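Long-range contacts in KLLA0E08119p (Kluyveromyces lactis, PDB 3VA7), which probably carries out the biotin-dependent, ATP-driven carboxylation of urea, this chain being the urea carboxylase part of a longer enzyme that probably also hydrolyses allophanate: residues Tyr296-Phe304 and Phe315-Gln323; Ala85-Ile96 and Phe113-Cys124. One frame throughout, in Å; residues are numbered along the deposited sequence.

The two contacts belong to neighbouring parts of the biotin carboxylation region and meet at E116 and R321. Contact 2 comes first along the chain and closes before contact 1 opens. It packs helices 92-101 and 118-125 beside the parallel five-stranded sheet of the N-terminal domain, whereas contact 1 is the hairpin of strands 299-307 and 312-319 in a large antiparallel sheet, within the ATP-grasp region. Their centres lie about 19 Å apart, yet they touch directly: E116, ahead of helix 118-125, forms a salt bridge with R321 and a probable hydrogen bond to A320 N, joining the two parts just beyond the hairpin's second strand.

Contact 1: residues Tyr296-Phe304 and Phe315-Gln323; sequences YKCAGTVEF and FLEVNARLQ. With GOL (glycerol), chain F.
A chi1 of -39° lays CG of E303 beside its own backbone N, whereas in E317 chi1 is 60° and CG fits between the backbone N and the carbonyl carbon. Both chains then run on extended and side by side, so two carboxylates of like charge meet without a hydrogen bond, their planes almost perpendicular (87°); a cation such as a metal would probably be needed to offset them. K265 offers E303 a long, weak ion pair. On the same face Q323 NE2 donates a weak hydrogen bond to E303 OE2, and a water bridges T301 OG1 and R321 O. The strands form an antiparallel hairpin of the ATP-grasp fold, and the paired E303 and E317 are consistent with the metal-ATP site of related biotin carboxylases. T301 N gives to N319 O (3.0 Å) and N319 N to T301 O (2.8 Å); E303 N meets E317 O nearly end-on at 2.8 Å. E303 O then accepts from L316 N (2.9 Å) and weakly from E317 N, a classic beta bulge. V302 and V318 occupy the other face, covered by helix 277-293. Beyond the paired strands, Y296 OH hydrogen-bonds to A299 O while A320 CA lies at the tyrosine ring's edge.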
loop_
_atom_site.group_PDB
_atom_site.type_symbol
_atom_site.label_atom_id
_atom_site.label_comp_id
_atom_site.label_asym_id
_atom_site.label_seq_id
_atom_site.Cartn_x
_atom_site.Cartn_y
_atom_site.Cartn_z
ATOM N N TYR A 296 -32.770 19.663 -35.553
ATOM C CA TYR A 296 -31.951 19.018 -34.538
ATOM C C TYR A 296 -32.499 19.211 -33.093
ATOM O O TYR A 296 -32.982 20.292 -32.740
ATOM C CB TYR A 296 -30.506 19.472 -34.645
ATOM C CG TYR A 296 -29.553 18.577 -33.874
ATOM C CD1 TYR A 296 -28.795 17.605 -34.538
ATOM C CD2 TYR A 296 -29.378 18.735 -32.472
ATOM C CE1 TYR A 296 -27.909 16.797 -33.838
ATOM C CE2 TYR A 296 -28.485 17.945 -31.764
ATOM C CZ TYR A 296 -27.752 16.972 -32.452
ATOM O OH TYR A 296 -26.876 16.167 -31.765
ATOM N N LYS A 297 -32.430 18.122 -32.316
ATOM C CA LYS A 297 -32.843 18.085 -30.923
ATOM C C LYS A 297 -31.713 17.799 -29.893
ATOM O O LYS A 297 -30.979 16.754 -29.994
ATOM C CB LYS A 297 -33.964 17.083 -30.733
ATOM C CG LYS A 297 -34.819 17.508 -29.625
ATOM C CD LYS A 297 -35.943 16.568 -29.379
ATOM C CE LYS A 297 -37.147 17.429 -28.903
ATOM N NZ LYS A 297 -38.361 16.613 -28.576
ATOM N N CYS A 298 -31.667 18.705 -28.886
ATOM C CA CYS A 298 -30.717 18.733 -27.775
ATOM C C CYS A 298 -29.357 19.237 -28.217
ATOM O O CYS A 298 -29.293 20.234 -28.933
ATOM C CB CYS A 298 -30.605 17.378 -27.020
ATOM S SG CYS A 298 -32.151 16.784 -26.254
ATOM N N ALA A 299 -28.273 18.576 -27.816
ATOM C CA ALA A 299 -26.943 19.176 -27.993
ATOM C C ALA A 299 -26.162 18.497 -29.096
ATOM O O ALA A 299 -26.076 17.275 -29.170
ATOM C CB ALA A 299 -26.104 19.167 -26.643
ATOM N N GLY A 300 -25.547 19.294 -29.940
ATOM C CA GLY A 300 -24.673 18.721 -30.914
ATOM C C GLY A 300 -23.532 19.670 -31.185
ATOM O O GLY A 300 -23.645 20.878 -30.904
ATOM N N THR A 301 -22.462 19.123 -31.768
ATOM C CA THR A 301 -21.298 19.908 -32.123
ATOM C C THR A 301 -20.937 19.804 -33.583
ATOM O O THR A 301 -20.855 18.703 -34.177
ATOM C CB THR A 301 -20.055 19.490 -31.290
ATOM O OG1 THR A 301 -20.367 19.603 -29.882
ATOM C CG2 THR A 301 -18.814 20.350 -31.661
ATOM N N VAL A 302 -20.687 20.976 -34.150
ATOM C CA VAL A 302 -20.276 21.045 -35.503
ATOM C C VAL A 302 -18.801 21.323 -35.476
ATOM O O VAL A 302 -18.393 22.406 -35.082
ATOM C CB VAL A 302 -21.010 22.163 -36.247
ATOM C CG1 VAL A 302 -20.695 22.061 -37.731
ATOM C CG2 VAL A 302 -22.540 22.080 -36.009
ATOM N N GLU A 303 -18.013 20.338 -35.878
ATOM C CA GLU A 303 -16.577 20.518 -35.981
ATOM C C GLU A 303 -16.163 21.055 -37.362
ATOM O O GLU A 303 -16.666 20.623 -38.415
ATOM C CB GLU A 303 -15.822 19.202 -35.703
ATOM C CG GLU A 303 -16.386 18.338 -34.587
ATOM C CD GLU A 303 -15.385 17.337 -34.040
ATOM O OE1 GLU A 303 -14.675 16.684 -34.845
ATOM O OE2 GLU A 303 -15.296 17.197 -32.793
ATOM N N PHE A 304 -15.220 21.983 -37.333
ATOM C CA PHE A 304 -14.589 22.513 -38.525
ATOM C C PHE A 304 -13.048 22.394 -38.454
ATOM O O PHE A 304 -12.460 22.402 -37.373
ATOM C CB PHE A 304 -14.906 23.988 -38.642
ATOM C CG PHE A 304 -16.354 24.307 -38.638
ATOM C CD1 PHE A 304 -17.150 24.054 -39.776
ATOM C CD2 PHE A 304 -16.925 24.929 -37.533
ATOM C CE1 PHE A 304 -18.500 24.396 -39.799
ATOM C CE2 PHE A 304 -18.286 25.271 -37.530
ATOM C CZ PHE A 304 -19.075 25.008 -38.664
ATOM N N PHE A 315 -16.214 22.368 -42.994
ATOM C CA PHE A 315 -16.961 21.285 -42.353
ATOM C C PHE A 315 -16.101 20.051 -42.192
ATOM O O PHE A 315 -15.382 19.674 -43.107
ATOM C CB PHE A 315 -18.205 20.933 -43.152
ATOM C CG PHE A 315 -19.036 19.825 -42.541
ATOM C CD1 PHE A 315 -19.817 20.057 -41.412
ATOM C CD2 PHE A 315 -19.045 18.552 -43.105
ATOM C CE1 PHE A 315 -20.579 19.031 -40.855
ATOM C CE2 PHE A 315 -19.820 17.513 -42.562
ATOM C CZ PHE A 315 -20.588 17.756 -41.439
ATOM N N LEU A 316 -16.161 19.451 -41.008
ATOM C CA LEU A 316 -15.484 18.216 -40.744
ATOM C C LEU A 316 -16.541 17.161 -40.389
ATOM O O LEU A 316 -16.636 16.154 -41.072
ATOM C CB LEU A 316 -14.426 18.431 -39.665
ATOM C CG LEU A 316 -13.539 17.283 -39.152
ATOM C CD1 LEU A 316 -12.534 16.752 -40.165
ATOM C CD2 LEU A 316 -12.800 17.694 -37.821
ATOM N N GLU A 317 -17.374 17.417 -39.370
ATOM C CA GLU A 317 -18.421 16.446 -38.907
ATOM C C GLU A 317 -19.310 17.048 -37.840
ATOM O O GLU A 317 -18.951 18.045 -37.215
ATOM C CB GLU A 317 -17.834 15.123 -38.374
ATOM C CG GLU A 317 -16.896 15.277 -37.189
ATOM C CD GLU A 317 -16.225 13.973 -36.695
ATOM O OE1 GLU A 317 -15.027 14.059 -36.287
ATOM O OE2 GLU A 317 -16.885 12.898 -36.684
ATOM N N VAL A 318 -20.476 16.451 -37.647
ATOM C CA VAL A 318 -21.300 16.776 -36.500
ATOM C C VAL A 318 -21.221 15.618 -35.519
ATOM O O VAL A 318 -21.389 14.476 -35.923
ATOM C CB VAL A 318 -22.761 17.030 -36.878
ATOM C CG1 VAL A 318 -23.565 17.438 -35.638
ATOM C CG2 VAL A 318 -22.838 18.140 -37.893
ATOM N N ASN A 319 -20.910 15.906 -34.250
ATOM C CA ASN A 319 -21.120 14.931 -33.178
ATOM C C ASN A 319 -22.531 15.106 -32.646
ATOM O O ASN A 319 -22.898 16.186 -32.164
ATOM C CB ASN A 319 -20.102 15.063 -32.040
ATOM C CG ASN A 319 -18.677 15.136 -32.541
ATOM O OD1 ASN A 319 -17.938 16.010 -32.125
ATOM N ND2 ASN A 319 -18.283 14.230 -33.452
ATOM N N ALA A 320 -23.314 14.036 -32.742
ATOM C CA ALA A 320 -24.740 14.090 -32.476
ATOM C C ALA A 320 -25.004 13.763 -31.001
ATOM O O ALA A 320 -25.759 12.846 -30.672
ATOM C CB ALA A 320 -25.480 13.116 -33.418
ATOM N N ARG A 321 -24.372 14.535 -30.114
ATOM C CA ARG A 321 -24.334 14.227 -28.699
ATOM C C ARG A 321 -23.658 15.320 -27.959
ATOM O O ARG A 321 -23.058 16.173 -28.559
ATOM C CB ARG A 321 -23.521 12.963 -28.488
ATOM C CG ARG A 321 -22.118 12.984 -29.114
ATOM C CD ARG A 321 -21.356 11.703 -28.670
ATOM N NE ARG A 321 -20.057 11.538 -29.336
ATOM C CZ ARG A 321 -18.981 12.270 -29.049
ATOM N NH1 ARG A 321 -19.049 13.251 -28.133
ATOM N NH2 ARG A 321 -17.832 12.038 -29.683
ATOM N N LEU A 322 -23.704 15.282 -26.642
ATOM C CA LEU A 322 -22.855 16.155 -25.852
ATOM C C LEU A 322 -21.400 15.697 -25.986
ATOM O O LEU A 322 -21.127 14.557 -26.342
ATOM C CB LEU A 322 -23.288 16.116 -24.389
ATOM C CG LEU A 322 -22.713 17.156 -23.431
ATOM C CD1 LEU A 322 -23.249 18.579 -23.648
ATOM C CD2 LEU A 322 -22.964 16.708 -22.004
ATOM N N GLN A 323 -20.459 16.573 -25.699
ATOM C CA GLN A 323 -19.036 16.218 -25.817
ATOM C C GLN A 323 -18.251 16.357 -24.508
ATOM O O GLN A 323 -18.612 17.212 -23.644
ATOM C CB GLN A 323 -18.363 17.103 -26.860
ATOM C CG GLN A 323 -18.572 16.711 -28.309
ATOM C CD GLN A 323 -17.870 17.697 -29.197
ATOM O OE1 GLN A 323 -18.180 18.869 -29.148
ATOM N NE2 GLN A 323 -16.895 17.259 -29.951
HETATM C C1 GOL F . -27.115 14.929 -26.764
HETATM O O1 GOL F . -27.804 16.015 -27.404
HETATM C C2 GOL F . -27.618 13.480 -27.001
HETATM O O2 GOL F . -27.776 12.839 -25.776
HETATM C C3 GOL F . -26.646 12.553 -27.750
HETATM O O3 GOL F . -27.247 11.697 -28.717
HETATM O O HOH W 1 -22.421 18.623 -28.084
#

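Contact 2: residues Ala85-Ile96 and Phe113-Cys124; sequences AAETYLDIDKII and FLSENADFSDRC
Apolar packing does most of the work between I92, I95 and I96 on one side and L114 and F120 on the other. F120 CG is anti to the backbone N (chi1 -178°), which turns the CD2, CE2 and CZ side of the ring to the isoleucines: I92 CG2 reaches its edge at CD2 (3.8 Å), I95 CG2 meets CZ, and I96 CD1 approaches CE2 (3.7 Å). From its own segment, L114 CD1 sits over the centre of one ring face and C124 SG lies toward the rim of the opposite face. L114 CD1 also touches I92 CG1 (3.9 Å) and I95 CG1.

A second aromatic group forms round F113. Y89 CB stands over the ring face in a CH-pi contact, 3.8 Å from the centroid, and the two rings lie obliquely, planes 42° apart. The Y89 hydroxyl is hydrogen-bonded to D65 and S62 N.

Charge closes the solvent side. R123, its chain bent at chi2 and chi3, sends NH1 to D93 OD1 in a nearly straight salt bridge of 2.8 Å. The carboxylate is turned almost perpendicular to the guanidinium, giving a single bond and not a two-pronged one; NE forms a salt bridge with E127.

Both helices have side-chain N-caps: D91 OD2 accepts from K94 N (3.0 Å) and N117 OD1 from F120 N. Running in roughly the same direction at 33°, they follow one another along the chain around strand 106-108, where I107 receives I96 and F120, as is typical of the Rossmann-like alpha/beta N-terminal domain of biotin carboxylases.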
loop_
_atom_site.group_PDB
_atom_site.type_symbol
_atom_site.label_atom_id
_atom_site.label_comp_id
_atom_site.label_asym_id
_atom_site.label_seq_id
_atom_site.Cartn_x
_atom_site.Cartn_y
_atom_site.Cartn_z
ATOM N N ALA A 85 -17.488 -3.683 -22.021
ATOM C CA ALA A 85 -18.362 -2.705 -22.642
ATOM C C ALA A 85 -19.550 -3.363 -23.366
ATOM O O ALA A 85 -20.676 -2.904 -23.257
ATOM C CB ALA A 85 -17.554 -1.808 -23.613
ATOM N N ALA A 86 -19.296 -4.436 -24.112
ATOM C CA ALA A 86 -20.356 -5.068 -24.907
ATOM C C ALA A 86 -21.372 -5.818 -24.041
ATOM O O ALA A 86 -22.569 -5.811 -24.314
ATOM C CB ALA A 86 -19.752 -5.963 -25.954
ATOM N N GLU A 87 -20.865 -6.436 -22.977
ATOM C CA GLU A 87 -21.665 -7.230 -22.022
ATOM C C GLU A 87 -22.674 -6.401 -21.223
ATOM O O GLU A 87 -23.667 -6.935 -20.718
ATOM C CB GLU A 87 -20.704 -7.886 -21.037
ATOM C CG GLU A 87 -20.848 -9.380 -20.869
ATOM C CD GLU A 87 -19.490 -10.078 -20.940
ATOM O OE1 GLU A 87 -18.501 -9.584 -20.318
ATOM O OE2 GLU A 87 -19.420 -11.116 -21.649
ATOM N N THR A 88 -22.389 -5.101 -21.105
ATOM C CA THR A 88 -23.091 -4.203 -20.170
ATOM C C THR A 88 -23.565 -2.846 -20.755
ATOM O O THR A 88 -24.700 -2.727 -21.239
ATOM C CB THR A 88 -22.241 -3.972 -18.891
ATOM O OG1 THR A 88 -20.898 -3.631 -19.263
ATOM C CG2 THR A 88 -22.233 -5.223 -17.963
ATOM N N TYR A 89 -22.719 -1.821 -20.722
ATOM C CA TYR A 89 -23.146 -0.482 -21.166
ATOM C C TYR A 89 -23.758 -0.422 -22.583
ATOM O O TYR A 89 -24.671 0.386 -22.832
ATOM C CB TYR A 89 -22.022 0.536 -20.956
ATOM C CG TYR A 89 -21.645 0.646 -19.483
ATOM C CD1 TYR A 89 -20.473 0.080 -18.989
ATOM C CD2 TYR A 89 -22.511 1.262 -18.568
ATOM C CE1 TYR A 89 -20.153 0.148 -17.641
ATOM C CE2 TYR A 89 -22.197 1.347 -17.216
ATOM C CZ TYR A 89 -21.021 0.787 -16.763
ATOM O OH TYR A 89 -20.734 0.880 -15.428
ATOM N N LEU A 90 -23.291 -1.316 -23.473
ATOM C CA LEU A 90 -23.690 -1.354 -24.892
ATOM C C LEU A 90 -24.918 -2.206 -25.202
ATOM O O LEU A 90 -25.417 -2.189 -26.326
ATOM C CB LEU A 90 -22.534 -1.862 -25.746
ATOM C CG LEU A 90 -21.350 -0.926 -25.859
ATOM C CD1 LEU A 90 -20.119 -1.677 -26.322
ATOM C CD2 LEU A 90 -21.707 0.269 -26.760
ATOM N N ASP A 91 -25.393 -2.954 -24.210
ATOM C CA ASP A 91 -26.461 -3.933 -24.406
ATOM C C ASP A 91 -27.754 -3.204 -24.216
ATOM O O ASP A 91 -28.196 -2.987 -23.083
ATOM C CB ASP A 91 -26.330 -5.119 -23.408
ATOM C CG ASP A 91 -27.312 -6.289 -23.709
ATOM O OD1 ASP A 91 -26.843 -7.344 -24.184
ATOM O OD2 ASP A 91 -28.535 -6.166 -23.456
ATOM N N ILE A 92 -28.347 -2.813 -25.340
ATOM C CA ILE A 92 -29.581 -2.041 -25.341
ATOM C C ILE A 92 -30.659 -2.714 -24.494
ATOM O O ILE A 92 -31.465 -2.045 -23.831
ATOM C CB ILE A 92 -30.093 -1.823 -26.774
ATOM C CG1 ILE A 92 -29.049 -1.032 -27.595
ATOM C CG2 ILE A 92 -31.488 -1.188 -26.772
ATOM C CD1 ILE A 92 -29.407 -0.780 -29.077
ATOM N N ASP A 93 -30.672 -4.044 -24.513
ATOM C CA ASP A 93 -31.803 -4.754 -23.926
ATOM C C ASP A 93 -31.829 -4.542 -22.431
ATOM O O ASP A 93 -32.874 -4.178 -21.851
ATOM C CB ASP A 93 -31.860 -6.240 -24.368
ATOM C CG ASP A 93 -32.866 -6.451 -25.521
ATOM O OD1 ASP A 93 -33.118 -5.468 -26.290
ATOM O OD2 ASP A 93 -33.437 -7.565 -25.641
ATOM N N LYS A 94 -30.644 -4.744 -21.851
ATOM C CA LYS A 94 -30.376 -4.538 -20.447
ATOM C C LYS A 94 -30.719 -3.107 -20.022
ATOM O O LYS A 94 -31.507 -2.925 -19.065
ATOM C CB LYS A 94 -28.915 -4.869 -20.158
ATOM C CG LYS A 94 -28.595 -6.380 -20.115
ATOM C CD LYS A 94 -27.105 -6.627 -19.997
ATOM C CE LYS A 94 -26.835 -7.936 -19.224
ATOM N NZ LYS A 94 -25.404 -8.192 -18.912
ATOM N N ILE A 95 -30.202 -2.108 -20.764
ATOM C CA ILE A 95 -30.432 -0.657 -20.478
ATOM C C ILE A 95 -31.908 -0.337 -20.395
ATOM O O ILE A 95 -32.384 0.252 -19.413
ATOM C CB ILE A 95 -29.717 0.330 -21.504
ATOM C CG1 ILE A 95 -28.179 0.272 -21.434
ATOM C CG2 ILE A 95 -30.207 1.772 -21.342
ATOM C CD1 ILE A 95 -27.550 0.008 -20.038
ATOM N N ILE A 96 -32.636 -0.747 -21.420
ATOM C CA ILE A 96 -34.036 -0.406 -21.529
ATOM C C ILE A 96 -34.847 -1.107 -20.426
ATOM O O ILE A 96 -35.784 -0.528 -19.855
ATOM C CB ILE A 96 -34.533 -0.739 -22.949
ATOM C CG1 ILE A 96 -35.238 0.474 -23.565
ATOM C CG2 ILE A 96 -35.461 -1.938 -22.926
ATOM C CD1 ILE A 96 -34.304 1.489 -24.170
ATOM N N PHE A 113 -20.498 4.974 -25.878
ATOM C CA PHE A 113 -21.586 3.986 -25.667
ATOM C C PHE A 113 -22.779 4.189 -26.581
ATOM O O PHE A 113 -22.602 4.384 -27.775
ATOM C CB PHE A 113 -21.979 3.866 -24.174
ATOM C CG PHE A 113 -20.802 3.507 -23.275
ATOM C CD1 PHE A 113 -20.149 2.269 -23.401
ATOM C CD2 PHE A 113 -20.321 4.414 -22.319
ATOM C CE1 PHE A 113 -19.049 1.929 -22.575
ATOM C CE2 PHE A 113 -19.204 4.082 -21.483
ATOM C CZ PHE A 113 -18.574 2.841 -21.613
ATOM N N LEU A 114 -23.984 4.142 -26.044
ATOM C CA LEU A 114 -25.146 4.143 -26.905
ATOM C C LEU A 114 -25.495 5.561 -27.396
ATOM O O LEU A 114 -26.558 5.819 -27.970
ATOM C CB LEU A 114 -26.316 3.449 -26.201
ATOM C CG LEU A 114 -26.016 1.976 -25.851
ATOM C CD1 LEU A 114 -27.190 1.324 -25.152
ATOM C CD2 LEU A 114 -25.565 1.121 -27.087
ATOM N N SER A 115 -24.565 6.476 -27.179
ATOM C CA SER A 115 -24.802 7.890 -27.325
ATOM C C SER A 115 -25.252 8.297 -28.737
ATOM O O SER A 115 -26.281 8.912 -28.897
ATOM C CB SER A 115 -23.520 8.598 -26.969
ATOM O OG SER A 115 -23.835 9.932 -26.784
ATOM N N GLU A 116 -24.459 7.933 -29.740
ATOM C CA GLU A 116 -24.748 8.154 -31.146
ATOM C C GLU A 116 -25.217 6.910 -31.895
ATOM O O GLU A 116 -24.945 6.759 -33.079
ATOM C CB GLU A 116 -23.475 8.584 -31.803
ATOM C CG GLU A 116 -23.059 9.928 -31.349
ATOM C CD GLU A 116 -21.815 10.333 -32.024
ATOM O OE1 GLU A 116 -20.788 9.680 -31.709
ATOM O OE2 GLU A 116 -21.885 11.263 -32.865
ATOM N N ASN A 117 -25.922 6.038 -31.186
ATOM C CA ASN A 117 -26.494 4.815 -31.711
ATOM C C ASN A 117 -27.991 4.972 -31.948
ATOM O O ASN A 117 -28.783 5.046 -31.012
ATOM C CB ASN A 117 -26.203 3.695 -30.720
ATOM C CG ASN A 117 -26.784 2.372 -31.124
ATOM O OD1 ASN A 117 -27.935 2.249 -31.598
ATOM N ND2 ASN A 117 -26.011 1.352 -30.883
ATOM N N ALA A 118 -28.374 4.989 -33.215
ATOM C CA ALA A 118 -29.731 5.333 -33.605
ATOM C C ALA A 118 -30.745 4.222 -33.390
ATOM O O ALA A 118 -31.946 4.520 -33.222
ATOM C CB ALA A 118 -29.761 5.792 -35.067
ATOM N N ASP A 119 -30.314 2.955 -33.430
ATOM C CA ASP A 119 -31.264 1.887 -33.074
ATOM C C ASP A 119 -31.731 2.173 -31.652
ATOM O O ASP A 119 -32.951 2.218 -31.356
ATOM C CB ASP A 119 -30.637 0.480 -33.144
ATOM C CG ASP A 119 -30.246 0.048 -34.588
ATOM O OD1 ASP A 119 -29.277 -0.739 -34.703
ATOM O OD2 ASP A 119 -30.899 0.495 -35.573
ATOM N N PHE A 120 -30.737 2.420 -30.782
ATOM C CA PHE A 120 -31.006 2.807 -29.408
ATOM C C PHE A 120 -31.909 4.033 -29.292
ATOM O O PHE A 120 -32.912 3.987 -28.596
ATOM C CB PHE A 120 -29.716 2.994 -28.609
ATOM C CG PHE A 120 -29.955 3.340 -27.168
ATOM C CD1 PHE A 120 -29.500 4.541 -26.642
ATOM C CD2 PHE A 120 -30.672 2.470 -26.339
ATOM C CE1 PHE A 120 -29.719 4.840 -25.313
ATOM C CE2 PHE A 120 -30.897 2.773 -24.993
ATOM C CZ PHE A 120 -30.422 3.949 -24.486
ATOM N N SER A 121 -31.603 5.116 -29.988
ATOM C CA SER A 121 -32.524 6.250 -29.887
ATOM C C SER A 121 -33.961 5.825 -30.239
ATOM O O SER A 121 -34.904 6.186 -29.532
ATOM C CB SER A 121 -32.075 7.438 -30.706
ATOM O OG SER A 121 -33.042 8.449 -30.596
ATOM N N ASP A 122 -34.081 5.019 -31.304
ATOM C CA ASP A 122 -35.356 4.481 -31.799
ATOM C C ASP A 122 -36.047 3.487 -30.822
ATOM O O ASP A 122 -37.268 3.598 -30.614
ATOM C CB ASP A 122 -35.187 3.841 -33.210
ATOM C CG ASP A 122 -34.978 4.878 -34.354
ATOM O OD1 ASP A 122 -35.545 6.000 -34.338
ATOM O OD2 ASP A 122 -34.242 4.546 -35.305
ATOM N N ARG A 123 -35.281 2.549 -30.231
ATOM C CA ARG A 123 -35.772 1.689 -29.123
ATOM C C ARG A 123 -36.397 2.492 -27.984
ATOM O O ARG A 123 -37.472 2.122 -27.482
ATOM C CB ARG A 123 -34.669 0.782 -28.531
ATOM C CG ARG A 123 -34.777 -0.738 -28.843
ATOM C CD ARG A 123 -36.229 -1.312 -28.644
ATOM N NE ARG A 123 -36.496 -2.082 -27.410
ATOM C CZ ARG A 123 -35.706 -3.024 -26.864
ATOM N NH1 ARG A 123 -34.545 -3.366 -27.419
ATOM N NH2 ARG A 123 -36.090 -3.633 -25.734
ATOM N N CYS A 124 -35.726 3.571 -27.555
ATOM C CA CYS A 124 -36.317 4.452 -26.523
ATOM C C CYS A 124 -37.644 4.923 -26.996
ATOM O O CYS A 124 -38.631 4.766 -26.292
ATOM C CB CYS A 124 -35.457 5.684 -26.152
ATOM S SG CYS A 124 -33.964 5.220 -25.308
#